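PDB 3ORY: flap endonuclease 1 from Desulfurococcus amylolyticus, which probably cleaves the single-stranded 5' flaps of branched DNA during replication and repair, as a structure-specific nuclease of the FEN1/XPG family. Local coordinates for residues L237-D242 with Q266-Y271; A116-E121 with R132-M137; H311-D316 with E338-A343. All coordinates share one frame; numbering follows the deposited sequence.

Contact 1: residues L237-D242 with Q266-Y271; sequences LENLID and QLVKAY
Val268 carries the second helix's side of this contact: its two methyl groups fork towards different residues of helix 237-247. CG1, anti to the backbone N (chi1 167°), lies 3.7 Å from Asn239 CB and comes equally near the backbone O of Asn239; CG2 reaches 4.0 Å from Asp242 CB. Asn239 and Asp242 are three residues apart, so both turn the same helical face to one branched side chain. A beta-branched valine suits this place because it is short and presents carbon in two directions, and the polar residues answer it with their CB atoms. A bound phosphate ion, probably from the crystallisation liquor, lies close to the Asp242 carboxylate. Val268 also touches Ile243 and Leu246 farther along the same helix. Helices 237-247 and 261-271 and the glycine-containing connection between them are consistent with the helix-two-turn-helix motif of the FEN1 family, which in relatives binds the DNA duplex; the valine packs between the two helices, where Asn239 CA and Val268 CA are 6.3 Å apart. Next comes Lys269, whose chain leads away and lets NZ hydrogen-bond to Leu233 O, at the end of helix 226-233.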
ATOM      1  N   LEU A 237      11.658 -15.353  11.695  1.00 24.15           N
ATOM      2  CA  LEU A 237      11.634 -14.069  11.002  1.00 23.49           C
ATOM      3  C   LEU A 237      12.660 -14.055   9.858  1.00 23.49           C
ATOM      4  O   LEU A 237      12.370 -13.558   8.769  1.00 22.75           O
ATOM      5  CB  LEU A 237      11.873 -12.898  11.973  1.00 23.48           C
ATOM      6  CG  LEU A 237      11.949 -11.491  11.346  1.00 23.29           C
ATOM      7  CD1 LEU A 237      10.682 -11.104  10.571  1.00 24.64           C
ATOM      8  CD2 LEU A 237      12.272 -10.421  12.397  1.00 24.57           C
ATOM      9  N   GLU A 238      13.852 -14.605  10.095  1.00 24.06           N
ATOM     10  CA  GLU A 238      14.852 -14.701   9.012  1.00 24.50           C
ATOM     11  C   GLU A 238      14.314 -15.492   7.814  1.00 24.71           C
ATOM     12  O   GLU A 238      14.522 -15.090   6.670  1.00 24.68           O
ATOM     13  CB  GLU A 238      16.186 -15.282   9.512  1.00 24.90           C
ATOM     14  CG  GLU A 238      17.006 -14.275  10.319  1.00 24.97           C
ATOM     15  CD  GLU A 238      18.413 -14.755  10.627  1.00 27.92           C
ATOM     16  OE1 GLU A 238      18.934 -15.633   9.899  1.00 27.18           O
ATOM     17  OE2 GLU A 238      19.003 -14.238  11.594  1.00 29.96           O
ATOM     18  N   ASN A 239      13.623 -16.602   8.084  1.00 24.97           N
ATOM     19  CA  ASN A 239      12.942 -17.373   7.032  1.00 25.77           C
ATOM     20  C   ASN A 239      11.950 -16.501   6.261  1.00 25.10           C
ATOM     21  O   ASN A 239      11.913 -16.548   5.030  1.00 25.29           O
ATOM     22  CB  ASN A 239      12.156 -18.558   7.602  1.00 26.14           C
ATOM     23  CG  ASN A 239      13.034 -19.659   8.216  1.00 28.52           C
ATOM     24  OD1 ASN A 239      14.257 -19.768   7.986  1.00 30.41           O
ATOM     25  ND2 ASN A 239      12.387 -20.493   9.007  1.00 24.31           N
ATOM     26  N   LEU A 240      11.143 -15.713   6.981  1.00 24.45           N
ATOM     27  CA  LEU A 240      10.156 -14.832   6.331  1.00 24.09           C
ATOM     28  C   LEU A 240      10.834 -13.798   5.426  1.00 24.17           C
ATOM     29  O   LEU A 240      10.403 -13.556   4.284  1.00 24.05           O
ATOM     30  CB  LEU A 240       9.286 -14.108   7.372  1.00 23.74           C
ATOM     31  CG  LEU A 240       8.133 -13.265   6.794  1.00 24.40           C
ATOM     32  CD1 LEU A 240       7.073 -14.176   6.129  1.00 24.84           C
ATOM     33  CD2 LEU A 240       7.480 -12.368   7.827  1.00 22.90           C
ATOM     34  N   ILE A 241      11.885 -13.173   5.947  1.00 23.55           N
ATOM     35  CA  ILE A 241      12.672 -12.235   5.154  1.00 23.63           C
ATOM     36  C   ILE A 241      13.220 -12.935   3.900  1.00 23.95           C
ATOM     37  O   ILE A 241      13.162 -12.388   2.799  1.00 24.36           O
ATOM     38  CB  ILE A 241      13.807 -11.609   5.996  1.00 23.32           C
ATOM     39  CG1 ILE A 241      13.211 -10.663   7.045  1.00 23.02           C
ATOM     40  CG2 ILE A 241      14.808 -10.872   5.093  1.00 23.55           C
ATOM     41  CD1 ILE A 241      14.219 -10.196   8.129  1.00 22.61           C
ATOM     42  N   ASP A 242      13.729 -14.152   4.066  1.00 24.36           N
ATOM     43  CA  ASP A 242      14.283 -14.886   2.939  1.00 24.53           C
ATOM     44  C   ASP A 242      13.222 -15.167   1.867  1.00 25.02           C
ATOM     45  O   ASP A 242      13.521 -15.119   0.670  1.00 24.97           O
ATOM     46  CB  ASP A 242      14.959 -16.185   3.401  1.00 24.25           C
ATOM     47  CG  ASP A 242      16.405 -15.959   3.870  1.00 24.83           C
ATOM     48  OD1 ASP A 242      16.918 -14.827   3.761  1.00 23.27           O
ATOM     49  OD2 ASP A 242      17.040 -16.909   4.353  1.00 24.34           O
ATOM     50  N   GLN A 266       8.084 -23.061   0.545  1.00 32.97           N
ATOM     51  CA  GLN A 266       8.471 -24.464   0.526  1.00 33.90           C
ATOM     52  C   GLN A 266       9.996 -24.587   0.544  1.00 33.41           C
ATOM     53  O   GLN A 266      10.548 -25.356   1.331  1.00 33.59           O
ATOM     54  CB  GLN A 266       7.874 -25.140  -0.716  1.00 35.09           C
ATOM     55  CG  GLN A 266       7.355 -26.541  -0.496  1.00 37.82           C
ATOM     56  CD  GLN A 266       6.637 -27.078  -1.727  1.00 41.46           C
ATOM     57  OE1 GLN A 266       6.931 -26.676  -2.851  1.00 42.12           O
ATOM     58  NE2 GLN A 266       5.694 -27.990  -1.516  1.00 42.40           N
ATOM     59  N   LEU A 267      10.674 -23.799  -0.294  1.00 32.61           N
ATOM     60  CA  LEU A 267      12.134 -23.865  -0.418  1.00 32.12           C
ATOM     61  C   LEU A 267      12.904 -23.451   0.836  1.00 31.60           C
ATOM     62  O   LEU A 267      13.869 -24.116   1.245  1.00 30.98           O
ATOM     63  CB  LEU A 267      12.624 -23.038  -1.608  1.00 32.04           C
ATOM     64  CG  LEU A 267      12.262 -23.529  -3.013  1.00 33.47           C
ATOM     65  CD1 LEU A 267      12.773 -22.551  -4.078  1.00 31.96           C
ATOM     66  CD2 LEU A 267      12.785 -24.951  -3.273  1.00 34.34           C
ATOM     67  N   VAL A 268      12.494 -22.334   1.425  1.00 30.73           N
ATOM     68  CA  VAL A 268      13.150 -21.823   2.621  1.00 30.11           C
ATOM     69  C   VAL A 268      12.996 -22.824   3.772  1.00 30.94           C
ATOM     70  O   VAL A 268      13.941 -23.056   4.522  1.00 30.05           O
ATOM     71  CB  VAL A 268      12.618 -20.423   2.996  1.00 29.47           C
ATOM     72  CG1 VAL A 268      13.059 -20.038   4.390  1.00 29.35           C
ATOM     73  CG2 VAL A 268      13.120 -19.382   1.974  1.00 28.87           C
ATOM     74  N   LYS A 269      11.818 -23.435   3.887  1.00 31.57           N
ATOM     75  CA  LYS A 269      11.604 -24.460   4.911  1.00 33.56           C
ATOM     76  C   LYS A 269      12.428 -25.736   4.672  1.00 34.33           C
ATOM     77  O   LYS A 269      12.973 -26.304   5.611  1.00 34.41           O
ATOM     78  CB  LYS A 269      10.117 -24.776   5.074  1.00 34.29           C
ATOM     79  CG  LYS A 269       9.341 -23.631   5.738  1.00 34.95           C
ATOM     80  CD  LYS A 269       7.843 -23.890   5.776  1.00 38.70           C
ATOM     81  CE  LYS A 269       7.434 -24.710   6.991  1.00 42.53           C
ATOM     82  NZ  LYS A 269       5.943 -24.809   7.029  1.00 46.21           N
ATOM     83  N   ALA A 270      12.561 -26.145   3.411  1.00 35.15           N
ATOM     84  CA  ALA A 270      13.255 -27.387   3.076  1.00 36.19           C
ATOM     85  C   ALA A 270      14.763 -27.283   3.273  1.00 36.69           C
ATOM     86  O   ALA A 270      15.427 -28.263   3.632  1.00 37.00           O
ATOM     87  CB  ALA A 270      12.924 -27.802   1.641  1.00 37.00           C
ATOM     88  N   TYR A 271      15.303 -26.090   3.061  1.00 36.41           N
ATOM     89  CA  TYR A 271      16.739 -25.877   3.121  1.00 37.28           C
ATOM     90  C   TYR A 271      17.213 -24.977   4.260  1.00 36.72           C
ATOM     91  O   TYR A 271      18.411 -24.673   4.366  1.00 36.53           O
ATOM     92  CB  TYR A 271      17.225 -25.371   1.761  1.00 37.80           C
ATOM     93  CG  TYR A 271      16.965 -26.404   0.697  1.00 40.33           C
ATOM     94  CD1 TYR A 271      17.799 -27.515   0.572  1.00 43.64           C
ATOM     95  CD2 TYR A 271      15.858 -26.308  -0.138  1.00 41.13           C
ATOM     96  CE1 TYR A 271      17.550 -28.495  -0.380  1.00 45.67           C
ATOM     97  CE2 TYR A 271      15.598 -27.274  -1.096  1.00 44.83           C
ATOM     98  CZ  TYR A 271      16.451 -28.370  -1.208  1.00 46.81           C
ATOM     99  OH  TYR A 271      16.206 -29.334  -2.159  1.00 49.57           O
TER

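Contact 2: residues A116-E121 with R132-M137; sequences AKKYEE and RRYAMM
The ring of Tyr134 has Lys118 on one face: Lys118 CB stands 3.4 Å from the ring centroid and 10° off the normal, a CH-pi contact almost exactly over the centre. CG leaves beside the backbone N (chi1 -60°), and farther out the chain bends at chi2 and chi3 and comes back near the phenol end, with Lys118 CE 3.6 Å from Tyr134 OH. Lysine fits here because its methylenes can lie against an aromatic ring while the ammonium group goes on to other company: NZ forms a long salt bridge with Glu121 OE1, one turn ahead, and Lys117 makes another long one with the second carboxylate oxygen of that glutamate. The Tyr119 ring is met obliquely by Ala135, with Ala135 CB 3.7 Å from Tyr119 CE1. Alanine's single methyl is small enough for the ring to settle beside it. Between the two aromatic residues the backbones come very near, 5.0 Å from Tyr119 CA to Tyr134 CA, and Tyr134 CB packs 3.6 Å from Tyr119 N. No hydrogen bond crosses the contact, which lies at the protein surface. At the far end of segment 132-137, Met137 O accepts a hydrogen bond from Arg54 NH2, linking the chain after helix 128-134 to the residues that follow helix 42-52. Two helices, 102-125 and 128-134, joined by a short link and standing out from the nuclease core, are consistent with the helical arch of flap endonucleases, through which the 5' flap is thought to thread in relatives.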
ATOM      1  N   ALA A 116      -1.168  -5.969 -20.887  1.00 43.77           N
ATOM      2  CA  ALA A 116      -1.035  -5.850 -22.348  1.00 44.65           C
ATOM      3  C   ALA A 116      -1.343  -7.165 -23.056  1.00 45.52           C
ATOM      4  O   ALA A 116      -2.012  -7.176 -24.085  1.00 46.15           O
ATOM      5  CB  ALA A 116       0.359  -5.359 -22.734  1.00 44.29           C
ATOM      6  N   LYS A 117      -0.843  -8.264 -22.493  1.00 45.79           N
ATOM      7  CA  LYS A 117      -1.094  -9.608 -23.013  1.00 47.19           C
ATOM      8  C   LYS A 117      -2.591  -9.938 -22.939  1.00 47.42           C
ATOM      9  O   LYS A 117      -3.182 -10.392 -23.922  1.00 48.25           O
ATOM     10  CB  LYS A 117      -0.227 -10.620 -22.253  1.00 47.19           C
ATOM     11  CG  LYS A 117      -0.724 -12.061 -22.185  1.00 50.28           C
ATOM     12  CD  LYS A 117       0.220 -12.877 -21.286  1.00 52.70           C
ATOM     13  CE  LYS A 117      -0.527 -13.856 -20.372  1.00 54.78           C
ATOM     14  NZ  LYS A 117      -0.927 -15.113 -21.068  1.00 56.99           N
ATOM     15  N   LYS A 118      -3.197  -9.668 -21.781  1.00 46.50           N
ATOM     16  CA  LYS A 118      -4.628  -9.900 -21.567  1.00 46.55           C
ATOM     17  C   LYS A 118      -5.533  -9.010 -22.433  1.00 46.68           C
ATOM     18  O   LYS A 118      -6.583  -9.462 -22.904  1.00 47.23           O
ATOM     19  CB  LYS A 118      -4.985  -9.736 -20.088  1.00 46.04           C
ATOM     20  CG  LYS A 118      -4.272 -10.688 -19.113  1.00 46.47           C
ATOM     21  CD  LYS A 118      -4.545 -12.166 -19.395  1.00 49.63           C
ATOM     22  CE  LYS A 118      -5.920 -12.599 -18.916  1.00 51.55           C
ATOM     23  NZ  LYS A 118      -6.133 -14.059 -19.148  1.00 53.65           N
ATOM     24  N   TYR A 119      -5.134  -7.754 -22.644  1.00 45.51           N
ATOM     25  CA  TYR A 119      -5.887  -6.850 -23.520  1.00 45.66           C
ATOM     26  C   TYR A 119      -5.917  -7.374 -24.947  1.00 47.56           C
ATOM     27  O   TYR A 119      -6.956  -7.327 -25.610  1.00 48.06           O
ATOM     28  CB  TYR A 119      -5.313  -5.426 -23.511  1.00 44.27           C
ATOM     29  CG  TYR A 119      -6.027  -4.477 -24.459  1.00 42.46           C
ATOM     30  CD1 TYR A 119      -7.261  -3.929 -24.121  1.00 40.38           C
ATOM     31  CD2 TYR A 119      -5.467  -4.128 -25.699  1.00 41.45           C
ATOM     32  CE1 TYR A 119      -7.923  -3.058 -24.981  1.00 39.83           C
ATOM     33  CE2 TYR A 119      -6.133  -3.250 -26.575  1.00 40.35           C
ATOM     34  CZ  TYR A 119      -7.356  -2.719 -26.200  1.00 39.22           C
ATOM     35  OH  TYR A 119      -8.029  -1.859 -27.030  1.00 39.76           O
ATOM     36  N   GLU A 120      -4.764  -7.859 -25.405  1.00 48.58           N
ATOM     37  CA  GLU A 120      -4.616  -8.398 -26.745  1.00 51.04           C
ATOM     38  C   GLU A 120      -5.511  -9.627 -26.942  1.00 52.42           C
ATOM     39  O   GLU A 120      -6.191  -9.752 -27.969  1.00 53.20           O
ATOM     40  CB  GLU A 120      -3.148  -8.734 -27.014  1.00 51.15           C
ATOM     41  CG  GLU A 120      -2.927  -9.537 -28.286  1.00 55.25           C
ATOM     42  CD  GLU A 120      -1.588  -9.260 -28.937  1.00 58.02           C
ATOM     43  OE1 GLU A 120      -0.596  -9.044 -28.202  1.00 58.53           O
ATOM     44  OE2 GLU A 120      -1.538  -9.267 -30.189  1.00 60.01           O
ATOM     45  N   GLU A 121      -5.517 -10.513 -25.945  1.00 52.44           N
ATOM     46  CA  GLU A 121      -6.358 -11.712 -25.980  1.00 54.12           C
ATOM     47  C   GLU A 121      -7.841 -11.363 -26.030  1.00 54.50           C
ATOM     48  O   GLU A 121      -8.598 -11.975 -26.782  1.00 55.75           O
ATOM     49  CB  GLU A 121      -6.047 -12.633 -24.792  1.00 53.89           C
ATOM     50  CG  GLU A 121      -4.688 -13.327 -24.903  1.00 55.75           C
ATOM     51  CD  GLU A 121      -4.245 -14.032 -23.625  1.00 57.86           C
ATOM     52  OE1 GLU A 121      -4.752 -13.712 -22.522  1.00 57.84           O
ATOM     53  OE2 GLU A 121      -3.366 -14.912 -23.730  1.00 59.64           O
ATOM     54  N   ARG A 132     -11.909  -3.503 -21.733  1.00 56.88           N
ATOM     55  CA  ARG A 132     -11.978  -2.299 -20.906  1.00 56.32           C
ATOM     56  C   ARG A 132     -11.228  -2.458 -19.578  1.00 55.09           C
ATOM     57  O   ARG A 132     -10.583  -1.520 -19.107  1.00 54.30           O
ATOM     58  CB  ARG A 132     -13.442  -1.912 -20.678  1.00 57.17           C
ATOM     59  CG  ARG A 132     -13.666  -0.490 -20.191  1.00 57.82           C
ATOM     60  CD  ARG A 132     -15.002   0.073 -20.684  1.00 60.91           C
ATOM     61  NE  ARG A 132     -16.156  -0.751 -20.317  1.00 63.15           N
ATOM     62  CZ  ARG A 132     -16.822  -1.543 -21.157  1.00 65.45           C
ATOM     63  NH1 ARG A 132     -16.462  -1.631 -22.431  1.00 66.62           N
ATOM     64  NH2 ARG A 132     -17.854  -2.251 -20.719  1.00 67.11           N
ATOM     65  N   ARG A 133     -11.296  -3.653 -18.998  1.00 55.01           N
ATOM     66  CA  ARG A 133     -10.623  -3.956 -17.736  1.00 54.15           C
ATOM     67  C   ARG A 133      -9.104  -3.998 -17.902  1.00 53.05           C
ATOM     68  O   ARG A 133      -8.366  -3.390 -17.119  1.00 52.01           O
ATOM     69  CB  ARG A 133     -11.121  -5.289 -17.180  1.00 54.78           C
ATOM     70  CG  ARG A 133     -10.586  -5.641 -15.790  1.00 56.00           C
ATOM     71  CD  ARG A 133     -11.005  -7.047 -15.357  1.00 58.43           C
ATOM     72  NE  ARG A 133     -12.422  -7.304 -15.627  1.00 61.67           N
ATOM     73  CZ  ARG A 133     -13.018  -8.490 -15.504  1.00 63.44           C
ATOM     74  NH1 ARG A 133     -14.310  -8.612 -15.782  1.00 63.91           N
ATOM     75  NH2 ARG A 133     -12.327  -9.554 -15.108  1.00 63.17           N
ATOM     76  N   TYR A 134      -8.639  -4.712 -18.922  1.00 52.85           N
ATOM     77  CA  TYR A 134      -7.204  -4.881 -19.134  1.00 51.97           C
ATOM     78  C   TYR A 134      -6.540  -3.664 -19.788  1.00 50.92           C
ATOM     79  O   TYR A 134      -5.317  -3.548 -19.791  1.00 50.16           O
ATOM     80  CB  TYR A 134      -6.925  -6.166 -19.914  1.00 52.88           C
ATOM     81  CG  TYR A 134      -7.338  -7.415 -19.161  1.00 54.63           C
ATOM     82  CD1 TYR A 134      -6.886  -7.648 -17.862  1.00 54.86           C
ATOM     83  CD2 TYR A 134      -8.180  -8.367 -19.752  1.00 56.79           C
ATOM     84  CE1 TYR A 134      -7.261  -8.790 -17.164  1.00 56.44           C
ATOM     85  CE2 TYR A 134      -8.557  -9.519 -19.061  1.00 57.92           C
ATOM     86  CZ  TYR A 134      -8.091  -9.719 -17.768  1.00 57.84           C
ATOM     87  OH  TYR A 134      -8.453 -10.848 -17.073  1.00 60.24           O
ATOM     88  N   ALA A 135      -7.358  -2.762 -20.321  1.00 50.41           N
ATOM     89  CA  ALA A 135      -6.875  -1.546 -20.963  1.00 49.94           C
ATOM     90  C   ALA A 135      -6.465  -0.465 -19.967  1.00 48.71           C
ATOM     91  O   ALA A 135      -5.742   0.466 -20.332  1.00 48.07           O
ATOM     92  CB  ALA A 135      -7.932  -1.001 -21.900  1.00 50.45           C
ATOM     93  N   MET A 136      -6.940  -0.578 -18.726  1.00 48.17           N
ATOM     94  CA  MET A 136      -6.700   0.451 -17.711  1.00 47.88           C
ATOM     95  C   MET A 136      -5.208   0.689 -17.515  1.00 46.77           C
ATOM     96  O   MET A 136      -4.471  -0.230 -17.173  1.00 46.27           O
ATOM     97  CB  MET A 136      -7.346   0.074 -16.381  1.00 47.86           C
ATOM     98  CG  MET A 136      -8.813   0.446 -16.262  1.00 50.13           C
ATOM     99  SD  MET A 136      -9.502  -0.131 -14.698  1.00 53.02           S
ATOM    100  CE  MET A 136      -8.566   0.811 -13.499  1.00 52.75           C
ATOM    101  N   MET A 137      -4.768   1.921 -17.748  1.00 46.48           N
ATOM    102  CA  MET A 137      -3.346   2.232 -17.662  1.00 46.01           C
ATOM    103  C   MET A 137      -2.860   2.296 -16.218  1.00 44.33           C
ATOM    104  O   MET A 137      -3.587   2.748 -15.328  1.00 43.78           O
ATOM    105  CB  MET A 137      -2.997   3.511 -18.435  1.00 46.75           C
ATOM    106  CG  MET A 137      -3.569   4.805 -17.885  1.00 49.60           C
ATOM    107  SD  MET A 137      -2.657   6.241 -18.514  1.00 58.02           S
ATOM    108  CE  MET A 137      -1.237   6.252 -17.409  1.00 53.90           C
TER

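Contact 3: residues H311-D316 with E338-A343; sequences HTPDPD and ERYVKA
Pro313 and Pro315 meet Tyr340 and Val341 in an apolar, partly buried contact that joins the entry to helix 315-325 with the middle of helix 330-347 in the C-terminal part of the chain. Pro313 CG rests 3.5 Å from Tyr340 CE2, the proline ring meeting the aromatic one obliquely. With CG anti to the backbone N (chi1 173°), the Tyr340 ring extends towards the loop and brings CE2 to the proline. On the next residue, Val341 CG1 touches both prolines, lying 4.2 Å from Pro313 CB and 4.1 Å from Pro315 CG; the Pro315 and Val341 side chains meet at about a right angle. Each proline suits its place: Pro313 stiffens an extended piece of loop and presents a rigid carbon surface, while Pro315 sits in the first turn of a helix, where no backbone N-H is needed for helical bonding. Between them Asp314 is the N-cap, its OD1 accepting a hydrogen bond from Ala317 N. The Tyr340 hydroxyl bonds to Met156 O, so one side chain joins apolar packing to a polar tie. A leucine in place of Tyr340 would probably leave Met156 O without this hydroxyl partner and open a gap beside Pro313. The tyrosine also packs on Ile80 and Val83 of helix 70-84, while backbone bonds link His311 with Gly157 and Asp314 with Ala155, so the loop and helix 330-347 both lean on the end of helix 143-156, just before strand 160-162.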
ATOM      1  N   HIS A 311      -3.410  18.212  13.820  1.00 41.34           N
ATOM      2  CA  HIS A 311      -3.708  19.651  13.901  1.00 41.63           C
ATOM      3  C   HIS A 311      -5.058  19.978  13.297  1.00 40.97           C
ATOM      4  O   HIS A 311      -5.586  19.217  12.486  1.00 39.74           O
ATOM      5  CB  HIS A 311      -2.627  20.480  13.200  1.00 42.07           C
ATOM      6  CG  HIS A 311      -1.253  20.252  13.736  1.00 44.50           C
ATOM      7  ND1 HIS A 311      -0.918  20.490  15.055  1.00 48.50           N
ATOM      8  CD2 HIS A 311      -0.125  19.807  13.135  1.00 46.52           C
ATOM      9  CE1 HIS A 311       0.355  20.194  15.242  1.00 48.71           C
ATOM     10  NE2 HIS A 311       0.861  19.780  14.092  1.00 48.26           N
ATOM     11  N   THR A 312      -5.611  21.121  13.699  1.00 40.71           N
ATOM     12  CA  THR A 312      -6.892  21.588  13.194  1.00 40.41           C
ATOM     13  C   THR A 312      -6.878  21.630  11.665  1.00 38.85           C
ATOM     14  O   THR A 312      -5.993  22.234  11.073  1.00 37.92           O
ATOM     15  CB  THR A 312      -7.220  22.991  13.764  1.00 41.48           C
ATOM     16  OG1 THR A 312      -7.138  22.941  15.193  1.00 42.78           O
ATOM     17  CG2 THR A 312      -8.626  23.453  13.351  1.00 42.10           C
ATOM     18  N   PRO A 313      -7.856  20.970  11.021  1.00 38.27           N
ATOM     19  CA  PRO A 313      -7.933  21.075   9.564  1.00 37.36           C
ATOM     20  C   PRO A 313      -8.053  22.528   9.097  1.00 37.14           C
ATOM     21  O   PRO A 313      -8.626  23.370   9.807  1.00 37.60           O
ATOM     22  CB  PRO A 313      -9.198  20.289   9.223  1.00 37.49           C
ATOM     23  CG  PRO A 313      -9.334  19.308  10.360  1.00 38.62           C
ATOM     24  CD  PRO A 313      -8.861  20.039  11.569  1.00 38.52           C
ATOM     25  N   ASP A 314      -7.496  22.810   7.921  1.00 35.66           N
ATOM     26  CA  ASP A 314      -7.566  24.127   7.301  1.00 35.83           C
ATOM     27  C   ASP A 314      -8.429  24.010   6.030  1.00 35.22           C
ATOM     28  O   ASP A 314      -7.914  23.698   4.956  1.00 34.51           O
ATOM     29  CB  ASP A 314      -6.138  24.621   6.996  1.00 35.65           C
ATOM     30  CG  ASP A 314      -6.097  26.026   6.384  1.00 36.85           C
ATOM     31  OD1 ASP A 314      -7.134  26.564   5.944  1.00 37.05           O
ATOM     32  OD2 ASP A 314      -4.987  26.582   6.317  1.00 38.12           O
ATOM     33  N   PRO A 315      -9.759  24.219   6.160  1.00 35.74           N
ATOM     34  CA  PRO A 315     -10.676  23.984   5.033  1.00 35.30           C
ATOM     35  C   PRO A 315     -10.333  24.793   3.783  1.00 34.82           C
ATOM     36  O   PRO A 315     -10.360  24.255   2.673  1.00 34.21           O
ATOM     37  CB  PRO A 315     -12.043  24.397   5.598  1.00 36.49           C
ATOM     38  CG  PRO A 315     -11.915  24.123   7.074  1.00 36.82           C
ATOM     39  CD  PRO A 315     -10.496  24.530   7.403  1.00 36.10           C
ATOM     40  N   ASP A 316      -9.986  26.065   3.948  1.00 34.73           N
ATOM     41  CA  ASP A 316      -9.674  26.866   2.774  1.00 34.51           C
ATOM     42  C   ASP A 316      -8.447  26.333   2.023  1.00 33.31           C
ATOM     43  O   ASP A 316      -8.445  26.306   0.788  1.00 32.91           O
ATOM     44  CB  ASP A 316      -9.492  28.337   3.108  1.00 35.44           C
ATOM     45  CG  ASP A 316      -9.538  29.204   1.864  1.00 36.28           C
ATOM     46  OD1 ASP A 316     -10.645  29.431   1.355  1.00 39.54           O
ATOM     47  OD2 ASP A 316      -8.481  29.644   1.394  1.00 37.85           O
ATOM     48  N   GLU A 338     -17.243  19.796   5.610  1.00 38.92           N
ATOM     49  CA  GLU A 338     -18.232  19.971   6.679  1.00 41.15           C
ATOM     50  C   GLU A 338     -18.266  18.747   7.589  1.00 41.48           C
ATOM     51  O   GLU A 338     -18.148  18.866   8.811  1.00 42.09           O
ATOM     52  CB  GLU A 338     -19.628  20.184   6.099  1.00 42.10           C
ATOM     53  CG  GLU A 338     -19.842  21.473   5.338  1.00 44.98           C
ATOM     54  CD  GLU A 338     -21.235  21.538   4.724  1.00 48.89           C
ATOM     55  OE1 GLU A 338     -22.093  20.714   5.111  1.00 50.70           O
ATOM     56  OE2 GLU A 338     -21.469  22.401   3.856  1.00 51.61           O
ATOM     57  N   ARG A 339     -18.421  17.570   6.986  1.00 41.59           N
ATOM     58  CA  ARG A 339     -18.449  16.318   7.741  1.00 42.04           C
ATOM     59  C   ARG A 339     -17.101  16.016   8.393  1.00 40.65           C
ATOM     60  O   ARG A 339     -17.047  15.592   9.548  1.00 40.54           O
ATOM     61  CB  ARG A 339     -18.892  15.158   6.846  1.00 42.59           C
ATOM     62  CG  ARG A 339     -20.392  15.099   6.639  1.00 46.73           C
ATOM     63  CD  ARG A 339     -20.748  14.473   5.305  1.00 51.77           C
ATOM     64  NE  ARG A 339     -22.139  14.763   4.944  1.00 56.87           N
ATOM     65  CZ  ARG A 339     -22.679  14.518   3.749  1.00 58.67           C
ATOM     66  NH1 ARG A 339     -23.949  14.821   3.519  1.00 59.80           N
ATOM     67  NH2 ARG A 339     -21.947  13.974   2.779  1.00 59.66           N
ATOM     68  N   TYR A 340     -16.018  16.260   7.657  1.00 39.10           N
ATOM     69  CA  TYR A 340     -14.685  15.950   8.149  1.00 38.02           C
ATOM     70  C   TYR A 340     -14.308  16.753   9.388  1.00 38.63           C
ATOM     71  O   TYR A 340     -13.785  16.184  10.346  1.00 38.33           O
ATOM     72  CB  TYR A 340     -13.625  16.124   7.048  1.00 37.06           C
ATOM     73  CG  TYR A 340     -12.193  15.987   7.529  1.00 35.35           C
ATOM     74  CD1 TYR A 340     -11.726  14.790   8.098  1.00 35.54           C
ATOM     75  CD2 TYR A 340     -11.294  17.048   7.396  1.00 35.61           C
ATOM     76  CE1 TYR A 340     -10.391  14.664   8.528  1.00 34.48           C
ATOM     77  CE2 TYR A 340      -9.961  16.931   7.818  1.00 34.37           C
ATOM     78  CZ  TYR A 340      -9.523  15.736   8.386  1.00 34.32           C
ATOM     79  OH  TYR A 340      -8.214  15.641   8.807  1.00 34.87           O
ATOM     80  N   VAL A 341     -14.570  18.061   9.379  1.00 39.35           N
ATOM     81  CA  VAL A 341     -14.219  18.894  10.538  1.00 40.76           C
ATOM     82  C   VAL A 341     -14.977  18.470  11.805  1.00 42.27           C
ATOM     83  O   VAL A 341     -14.410  18.460  12.901  1.00 42.25           O
ATOM     84  CB  VAL A 341     -14.334  20.429  10.274  1.00 40.99           C
ATOM     85  CG1 VAL A 341     -13.353  20.863   9.172  1.00 40.32           C
ATOM     86  CG2 VAL A 341     -15.759  20.859   9.938  1.00 41.81           C
ATOM     87  N   LYS A 342     -16.242  18.092  11.643  1.00 43.87           N
ATOM     88  CA  LYS A 342     -17.036  17.600  12.770  1.00 45.95           C
ATOM     89  C   LYS A 342     -16.464  16.299  13.324  1.00 45.82           C
ATOM     90  O   LYS A 342     -16.235  16.179  14.530  1.00 45.99           O
ATOM     91  CB  LYS A 342     -18.509  17.435  12.384  1.00 47.07           C
ATOM     92  CG  LYS A 342     -19.240  18.753  12.051  1.00 50.23           C
ATOM     93  CD  LYS A 342     -19.538  19.630  13.291  1.00 55.93           C
ATOM     94  CE  LYS A 342     -18.400  20.624  13.612  1.00 57.23           C
ATOM     95  NZ  LYS A 342     -18.156  21.624  12.525  1.00 58.51           N
ATOM     96  N   ALA A 343     -16.196  15.346  12.435  1.00 45.81           N
ATOM     97  CA  ALA A 343     -15.644  14.059  12.845  1.00 46.03           C
ATOM     98  C   ALA A 343     -14.246  14.215  13.457  1.00 46.07           C
ATOM     99  O   ALA A 343     -13.901  13.506  14.400  1.00 45.89           O
ATOM    100  CB  ALA A 343     -15.636  13.082  11.679  1.00 45.52           C
TER

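Overall arrangement
Followed from the N terminus, the three contacts come in series, none nesting within or crossing another. Contact 2 is first: 116-121 meets 132-137 after only ten intervening residues, mostly helical, closing the turn of the protruding helical pair. The chain then passes through more of the central sheet before contact 1, which brings 237-242 and 266-271 together across 23 residues and so closes the connection between helices 237-247 and 261-271. Contact 3 comes last, closing 21 mainly helical residues near the C terminus and fastening them against helices 70-84 and 143-156 of the core. Contacts 1 and 3 lie on opposite sides of the chain's centre, their centres 47 Å apart, and no two contacts touch.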